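Local coordinates for 2-oxoglutarate (2OG) and Fe(II)-dependent oxygenase superfamily protein (PDB 6KWB) that probably oxidises the plant hormone auxin (indole-3-acetic acid) irreversibly to inactive 2-oxoindole-3-acetic acid, as a 2-oxoglutarate- and iron-dependent dioxygenase, at residues Y154-E159 / V230-A235; L178-N183 / T236-I241. All coordinates share one frame; numbering follows the deposited sequence.

Interaction 1. Residues Y154-E159 / V230-A235; sequences YHFKPE and VQCKEA. With AKG (2-oxoglutaric acid), chain E.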
loop_
_atom_site.group_PDB
_atom_site.type_symbol
_atom_site.label_atom_id
_atom_site.label_comp_id
_atom_site.label_asym_id
_atom_site.label_seq_id
_atom_site.Cartn_x
_atom_site.Cartn_y
_atom_site.Cartn_z
ATOM N N TYR A 154 -9.761 8.032 8.711
ATOM C CA TYR A 154 -11.163 7.952 8.329
ATOM C C TYR A 154 -12.106 8.340 9.459
ATOM O O TYR A 154 -12.049 7.780 10.549
ATOM C CB TYR A 154 -11.492 6.542 7.872
ATOM C CG TYR A 154 -10.695 6.149 6.681
ATOM C CD1 TYR A 154 -11.133 6.438 5.393
ATOM C CD2 TYR A 154 -9.456 5.548 6.839
ATOM C CE1 TYR A 154 -10.367 6.083 4.288
ATOM C CE2 TYR A 154 -8.689 5.207 5.756
ATOM C CZ TYR A 154 -9.144 5.466 4.484
ATOM O OH TYR A 154 -8.349 5.099 3.430
ATOM N N HIS A 155 -12.975 9.303 9.179
ATOM C CA HIS A 155 -13.981 9.748 10.134
ATOM C C HIS A 155 -15.384 9.261 9.767
ATOM O O HIS A 155 -16.053 9.877 8.941
ATOM C CB HIS A 155 -13.988 11.272 10.225
ATOM C CG HIS A 155 -14.918 11.797 11.275
ATOM N ND1 HIS A 155 -14.586 11.852 12.612
ATOM C CD2 HIS A 155 -16.187 12.266 11.185
ATOM C CE1 HIS A 155 -15.603 12.346 13.296
ATOM N NE2 HIS A 155 -16.587 12.605 12.453
ATOM N N PHE A 156 -15.841 8.176 10.388
ATOM C CA PHE A 156 -17.187 7.662 10.083
ATOM C C PHE A 156 -18.200 8.078 11.152
ATOM O O PHE A 156 -18.018 7.769 12.336
ATOM C CB PHE A 156 -17.174 6.136 9.947
ATOM C CG PHE A 156 -16.353 5.644 8.798
ATOM C CD1 PHE A 156 -16.377 6.307 7.585
ATOM C CD2 PHE A 156 -15.556 4.524 8.928
ATOM C CE1 PHE A 156 -15.615 5.865 6.520
ATOM C CE2 PHE A 156 -14.797 4.072 7.865
ATOM C CZ PHE A 156 -14.830 4.746 6.655
ATOM N N LYS A 157 -19.297 8.713 10.743
ATOM C CA LYS A 157 -20.320 9.118 11.714
ATOM C C LYS A 157 -21.529 8.202 11.591
ATOM O O LYS A 157 -21.556 7.360 10.676
ATOM C CB LYS A 157 -20.742 10.570 11.462
ATOM C CG LYS A 157 -19.628 11.487 11.078
ATOM C CD LYS A 157 -20.138 12.898 10.933
ATOM C CE LYS A 157 -19.620 13.524 9.652
ATOM N NZ LYS A 157 -20.122 14.913 9.494
ATOM N N PRO A 158 -22.528 8.342 12.504
ATOM C CA PRO A 158 -23.569 7.309 12.533
ATOM C C PRO A 158 -24.298 7.270 11.202
ATOM O O PRO A 158 -24.787 6.230 10.764
ATOM C CB PRO A 158 -24.483 7.764 13.667
ATOM C CG PRO A 158 -23.564 8.467 14.593
ATOM C CD PRO A 158 -22.624 9.212 13.694
ATOM N N GLU A 159 -24.340 8.430 10.560
ATOM C CA GLU A 159 -24.879 8.557 9.226
ATOM C C GLU A 159 -24.143 7.599 8.277
ATOM O O GLU A 159 -24.769 6.868 7.512
ATOM C CB GLU A 159 -24.756 10.014 8.761
ATOM C CG GLU A 159 -24.722 10.279 7.243
ATOM C CD GLU A 159 -26.011 9.903 6.478
ATOM O OE1 GLU A 159 -26.913 9.223 7.034
ATOM O OE2 GLU A 159 -26.129 10.313 5.296
ATOM N N VAL A 230 -13.158 0.629 1.036
ATOM C CA VAL A 230 -13.366 0.497 2.469
ATOM C C VAL A 230 -14.808 0.899 2.785
ATOM O O VAL A 230 -15.271 1.981 2.422
ATOM C CB VAL A 230 -12.358 1.329 3.274
ATOM C CG1 VAL A 230 -12.135 2.672 2.612
ATOM C CG2 VAL A 230 -12.840 1.501 4.708
ATOM N N GLN A 231 -15.516 -0.001 3.447
ATOM C CA GLN A 231 -16.900 0.226 3.802
ATOM C C GLN A 231 -17.062 0.470 5.299
ATOM O O GLN A 231 -16.482 -0.234 6.128
ATOM C CB GLN A 231 -17.736 -0.963 3.360
ATOM C CG GLN A 231 -19.098 -1.026 3.977
ATOM C CD GLN A 231 -20.075 -1.745 3.079
ATOM O OE1 GLN A 231 -19.688 -2.613 2.293
ATOM N NE2 GLN A 231 -21.358 -1.403 3.203
ATOM N N CYS A 232 -17.852 1.477 5.649
ATOM C CA CYS A 232 -18.042 1.784 7.050
ATOM C C CYS A 232 -18.968 0.747 7.684
ATOM O O CYS A 232 -20.113 0.571 7.257
ATOM C CB CYS A 232 -18.610 3.191 7.229
ATOM S SG CYS A 232 -19.155 3.490 8.925
ATOM N N LYS A 233 -18.460 0.065 8.706
ATOM C CA LYS A 233 -19.221 -0.967 9.406
ATOM C C LYS A 233 -19.544 -0.528 10.828
ATOM O O LYS A 233 -20.325 -1.177 11.521
ATOM C CB LYS A 233 -18.470 -2.300 9.443
ATOM C CG LYS A 233 -18.956 -3.339 8.441
ATOM C CD LYS A 233 -18.344 -4.699 8.767
ATOM C CE LYS A 233 -18.746 -5.778 7.770
ATOM N NZ LYS A 233 -18.435 -7.139 8.320
ATOM N N GLU A 234 -18.904 0.547 11.270
ATOM C CA GLU A 234 -19.247 1.185 12.538
ATOM C C GLU A 234 -18.730 2.628 12.533
ATOM O O GLU A 234 -17.697 2.935 11.927
ATOM C CB GLU A 234 -18.702 0.395 13.736
ATOM C CG GLU A 234 -17.426 0.940 14.328
ATOM C CD GLU A 234 -17.061 0.289 15.647
ATOM O OE1 GLU A 234 -17.768 -0.666 16.044
ATOM O OE2 GLU A 234 -16.063 0.726 16.278
ATOM N N ALA A 235 -19.465 3.510 13.201
ATOM C CA ALA A 235 -19.138 4.931 13.232
ATOM C C ALA A 235 -18.061 5.232 14.264
ATOM O O ALA A 235 -18.350 5.726 15.349
ATOM C CB ALA A 235 -20.372 5.759 13.509
HETATM C C1 AKG E . -4.953 3.501 0.264
HETATM O O1 AKG E . -4.368 4.348 0.997
HETATM O O2 AKG E . -4.748 3.458 -0.985
HETATM C C2 AKG E . -5.925 2.519 0.880
HETATM O O5 AKG E . -6.591 1.807 0.128
HETATM C C3 AKG E . -6.033 2.473 2.406
HETATM C C4 AKG E . -6.909 1.332 2.914
HETATM C C5 AKG E . -7.447 1.653 4.298
HETATM O O3 AKG E . -7.967 0.762 5.042
HETATM O O4 AKG E . -7.377 2.844 4.703
#
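The F156 ring has C232 over one face and Y154 CB, from its own segment, over the other. C232 CB sits almost on the ring normal, 3.7 Å from the centroid of the F156 ring, and makes a CH-pi contact. The sulfur of the same residue comes in obliquely: C232 SG lies 4.1 Å from that centroid, 36° off the normal, in a sulfur-aromatic contact. V230 meets the ring differently. Its CG2 touches the edge, near the ring plane, 4.3 Å from F156 CZ. F156 CG stands anti to the carbonyl carbon (chi1 -64°), which lays the ring against C232.

The second branch of V230 serves the other aromatic: V230 CG1 packs 4.2 Å from Y154 CE1. V230 thus gives one methyl to each aromatic side chain. Y154 binds 2-oxoglutarate. Its OH lies 2.8 Å from AKG O4 and donates a hydrogen bond to it, though the position of that oxygen is less sure. Farther along, contact passes to the loops, where A235 CB lies 4.1 Å from P158 CD.

Were F156 an alanine, a gap would probably open between Y154 and C232, leaving the C232 side chain without its aromatic partner and V230 CG2 without its edge contact. Y80 also touches F156, and V166 of strand 164-169 packs on both Y154 and V230.

The contact joins strand 147-155 and the loop after it, from the larger sheet, to strand 228-231 and the residues that follow, from the smaller one. Y154 brings it to the co-substrate site, at the carboxylate far from the keto group. The two sheets face each other in the double-stranded beta-helix (jelly-roll) core of 2-oxoglutarate-dependent oxygenases, and this contact joins them.

Interaction 2. Residues L178-N183 / T236-I241; sequences LQDDEN and TMRYSI. With AKG (2-oxoglutaric acid), chain E.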
loop_
_atom_site.group_PDB
_atom_site.type_symbol
_atom_site.label_atom_id
_atom_site.label_comp_id
_atom_site.label_asym_id
_atom_site.label_seq_id
_atom_site.Cartn_x
_atom_site.Cartn_y
_atom_site.Cartn_z
ATOM N N LEU A 178 -0.127 -2.328 3.064
ATOM C CA LEU A 178 -1.094 -1.606 3.860
ATOM C C LEU A 178 -1.031 -2.072 5.283
ATOM O O LEU A 178 -1.118 -3.260 5.563
ATOM C CB LEU A 178 -2.502 -1.798 3.302
ATOM C CG LEU A 178 -3.620 -1.205 4.138
ATOM C CD1 LEU A 178 -3.590 0.312 4.010
ATOM C CD2 LEU A 178 -4.957 -1.775 3.701
ATOM N N GLN A 179 -0.857 -1.140 6.196
ATOM C CA GLN A 179 -1.017 -1.470 7.601
ATOM C C GLN A 179 -2.431 -0.991 8.007
ATOM O O GLN A 179 -2.678 0.181 8.228
ATOM C CB GLN A 179 0.134 -0.867 8.442
ATOM C CG GLN A 179 0.025 -1.140 9.906
ATOM C CD GLN A 179 1.167 -0.558 10.741
ATOM O OE1 GLN A 179 2.245 -0.235 10.246
ATOM N NE2 GLN A 179 0.884 -0.340 12.001
ATOM N N ASP A 180 -3.377 -1.914 8.045
ATOM C CA ASP A 180 -4.775 -1.555 8.261
ATOM C C ASP A 180 -5.000 -1.176 9.700
ATOM O O ASP A 180 -4.057 -1.063 10.478
ATOM C CB ASP A 180 -5.729 -2.692 7.899
ATOM C CG ASP A 180 -7.077 -2.190 7.359
ATOM O OD1 ASP A 180 -7.366 -0.976 7.473
ATOM O OD2 ASP A 180 -7.891 -3.029 6.899
ATOM N N ASP A 181 -6.261 -0.982 10.056
ATOM C CA ASP A 181 -6.581 -0.541 11.392
ATOM C C ASP A 181 -6.945 -1.762 12.208
ATOM O O ASP A 181 -7.879 -2.482 11.876
ATOM C CB ASP A 181 -7.752 0.446 11.348
ATOM C CG ASP A 181 -7.857 1.302 12.601
ATOM O OD1 ASP A 181 -6.981 1.209 13.493
ATOM O OD2 ASP A 181 -8.839 2.069 12.692
ATOM N N GLU A 182 -6.212 -1.943 13.298
ATOM C CA GLU A 182 -6.182 -3.177 14.075
ATOM C C GLU A 182 -7.571 -3.548 14.550
ATOM O O GLU A 182 -7.992 -4.701 14.489
ATOM C CB GLU A 182 -5.246 -3.007 15.258
ATOM C CG GLU A 182 -4.179 -1.985 14.971
ATOM C CD GLU A 182 -3.239 -1.798 16.128
ATOM O OE1 GLU A 182 -3.421 -0.805 16.868
ATOM O OE2 GLU A 182 -2.329 -2.639 16.302
ATOM N N ASN A 183 -8.275 -2.542 15.046
ATOM C CA ASN A 183 -9.587 -2.744 15.627
ATOM C C ASN A 183 -10.721 -2.053 14.901
ATOM O O ASN A 183 -11.771 -1.826 15.489
ATOM C CB ASN A 183 -9.599 -2.305 17.093
ATOM C CG ASN A 183 -8.675 -3.136 17.958
ATOM O OD1 ASN A 183 -9.003 -4.280 18.302
ATOM N ND2 ASN A 183 -7.520 -2.568 18.328
ATOM N N THR A 236 -16.822 4.904 13.921
ATOM C CA THR A 236 -15.684 5.164 14.786
ATOM C C THR A 236 -14.597 5.868 13.968
ATOM O O THR A 236 -14.775 6.124 12.769
ATOM C CB THR A 236 -15.122 3.863 15.380
ATOM O OG1 THR A 236 -13.977 4.147 16.191
ATOM C CG2 THR A 236 -14.723 2.927 14.263
ATOM N N MET A 237 -13.494 6.218 14.625
ATOM C CA MET A 237 -12.329 6.743 13.933
ATOM C C MET A 237 -11.494 5.576 13.382
ATOM O O MET A 237 -11.547 4.456 13.907
ATOM C CB MET A 237 -11.503 7.622 14.859
ATOM C CG MET A 237 -10.923 8.823 14.164
ATOM S SD MET A 237 -12.143 10.122 13.934
ATOM C CE MET A 237 -11.826 11.083 15.419
ATOM N N ARG A 238 -10.706 5.827 12.343
ATOM C CA ARG A 238 -9.986 4.734 11.710
ATOM C C ARG A 238 -8.685 5.210 11.048
ATOM O O ARG A 238 -8.649 6.227 10.357
ATOM C CB ARG A 238 -10.904 4.065 10.693
ATOM C CG ARG A 238 -10.421 2.766 10.113
ATOM C CD ARG A 238 -11.436 2.269 9.074
ATOM N NE ARG A 238 -11.158 0.884 8.727
ATOM C CZ ARG A 238 -10.378 0.489 7.726
ATOM N NH1 ARG A 238 -9.775 1.375 6.943
ATOM N NH2 ARG A 238 -10.194 -0.809 7.514
ATOM N N TYR A 239 -7.606 4.485 11.298
ATOM C CA TYR A 239 -6.306 4.894 10.818
ATOM C C TYR A 239 -5.699 3.778 9.951
ATOM O O TYR A 239 -5.896 2.609 10.225
ATOM C CB TYR A 239 -5.411 5.217 12.001
ATOM C CG TYR A 239 -5.871 6.429 12.773
ATOM C CD1 TYR A 239 -5.525 7.709 12.364
ATOM C CD2 TYR A 239 -6.672 6.289 13.914
ATOM C CE1 TYR A 239 -5.950 8.819 13.063
ATOM C CE2 TYR A 239 -7.105 7.399 14.624
ATOM C CZ TYR A 239 -6.743 8.667 14.193
ATOM O OH TYR A 239 -7.166 9.791 14.884
ATOM N N SER A 240 -5.010 4.123 8.875
ATOM C CA SER A 240 -4.326 3.105 8.083
ATOM C C SER A 240 -3.065 3.709 7.500
ATOM O O SER A 240 -2.980 4.916 7.271
ATOM C CB SER A 240 -5.201 2.562 6.978
ATOM O OG SER A 240 -5.111 3.432 5.874
ATOM N N ILE A 241 -2.050 2.882 7.336
ATOM C CA ILE A 241 -0.803 3.350 6.778
ATOM C C ILE A 241 -0.503 2.605 5.503
ATOM O O ILE A 241 -0.483 1.382 5.519
ATOM C CB ILE A 241 0.362 3.141 7.767
ATOM C CG1 ILE A 241 0.007 3.685 9.149
ATOM C CG2 ILE A 241 1.616 3.737 7.218
ATOM C CD1 ILE A 241 0.750 2.964 10.329
HETATM C C1 AKG E . -4.953 3.501 0.264
HETATM O O1 AKG E . -4.368 4.348 0.997
HETATM O O2 AKG E . -4.748 3.458 -0.985
HETATM C C2 AKG E . -5.925 2.519 0.880
HETATM O O5 AKG E . -6.591 1.807 0.128
HETATM C C3 AKG E . -6.033 2.473 2.406
HETATM C C4 AKG E . -6.909 1.332 2.914
HETATM C C5 AKG E . -7.447 1.653 4.298
HETATM O O3 AKG E . -7.967 0.762 5.042
HETATM O O4 AKG E . -7.377 2.844 4.703
#
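D180 OD1 is gripped from two sides of the contact. R238 NH2 forms a salt bridge to D180 OD1 at 2.8 Å, and the backbone N of D181 adds a weak hydrogen bond to the same oxygen. The carboxylate and guanidinium are not coplanar; their planes are turned 76° apart. The other terminal nitrogen of R238 serves the ligand. R238 NH1 gives AKG O3 a nearly straight hydrogen bond of 2.7 Å, at the guanidinium edge. D180 OD1 and AKG O3 lie side by side before the guanidinium, whose charge would probably offset their repulsion. The R238 side chain is extended from CG, which is anti to the backbone N (chi1 -170°), to NE, and this carries the guanidinium to the co-substrate. D181 CB lies over one guanidinium face, offset toward its rim.

S240 OG donates to the other oxygen of the same carboxylate, AKG O4, an oxygen whose place is less sure, and receives a bond from N152 ND2. R238 and S240, with Y239 between, form the RXS motif that holds 2-oxoglutarate in this family. L178 adds an apolar wall, its CD1 3.6 Å from AKG C3.

D181 OD2 takes the backbone N of Y239 at 3.0 Å from above the carboxylate plane. D181 OD1 forms a salt bridge with K45, so the side chain joins strand 237-245 to helix 38-52. Q179 and I241 form an antiparallel hydrogen-bonded pair. Q179 N reaches I241 O at 2.6 Å, and I241 N reaches Q179 O at 2.9 Å. Their side chains lie side by side, I241 CD1 against the Q179 amide. That amide bonds to Y115 OH and to M41 O.

Strand 237-245 runs between strands 175-179 and 147-155. Y239 and I241 pack on helix 38-52, whereas L178 and D180 touch L187 of strand 187-190.

Overall arrangement
Interactions 1 and 2 meet around one carboxylate of 2-oxoglutarate, and their centres are 12 Å apart. The backbones are tied directly: Y154 N lies 2.7 Å from R238 O, a probable hydrogen bond between strands 147-155 and 237-245. V230 CG2 also packs 3.8 Å from R238 NH1, so the apolar contact of 154-159 with 230-235 backs the ligand-binding arginine. Segment 230-235 runs straight on into 236-241, linking the smaller sheet to the larger. The side chains of Y154 and L178 each lie about 7 Å from a bound magnesium ion. H169, D171 and H228 are metal ligands of this protein, and magnesium probably stands in for iron.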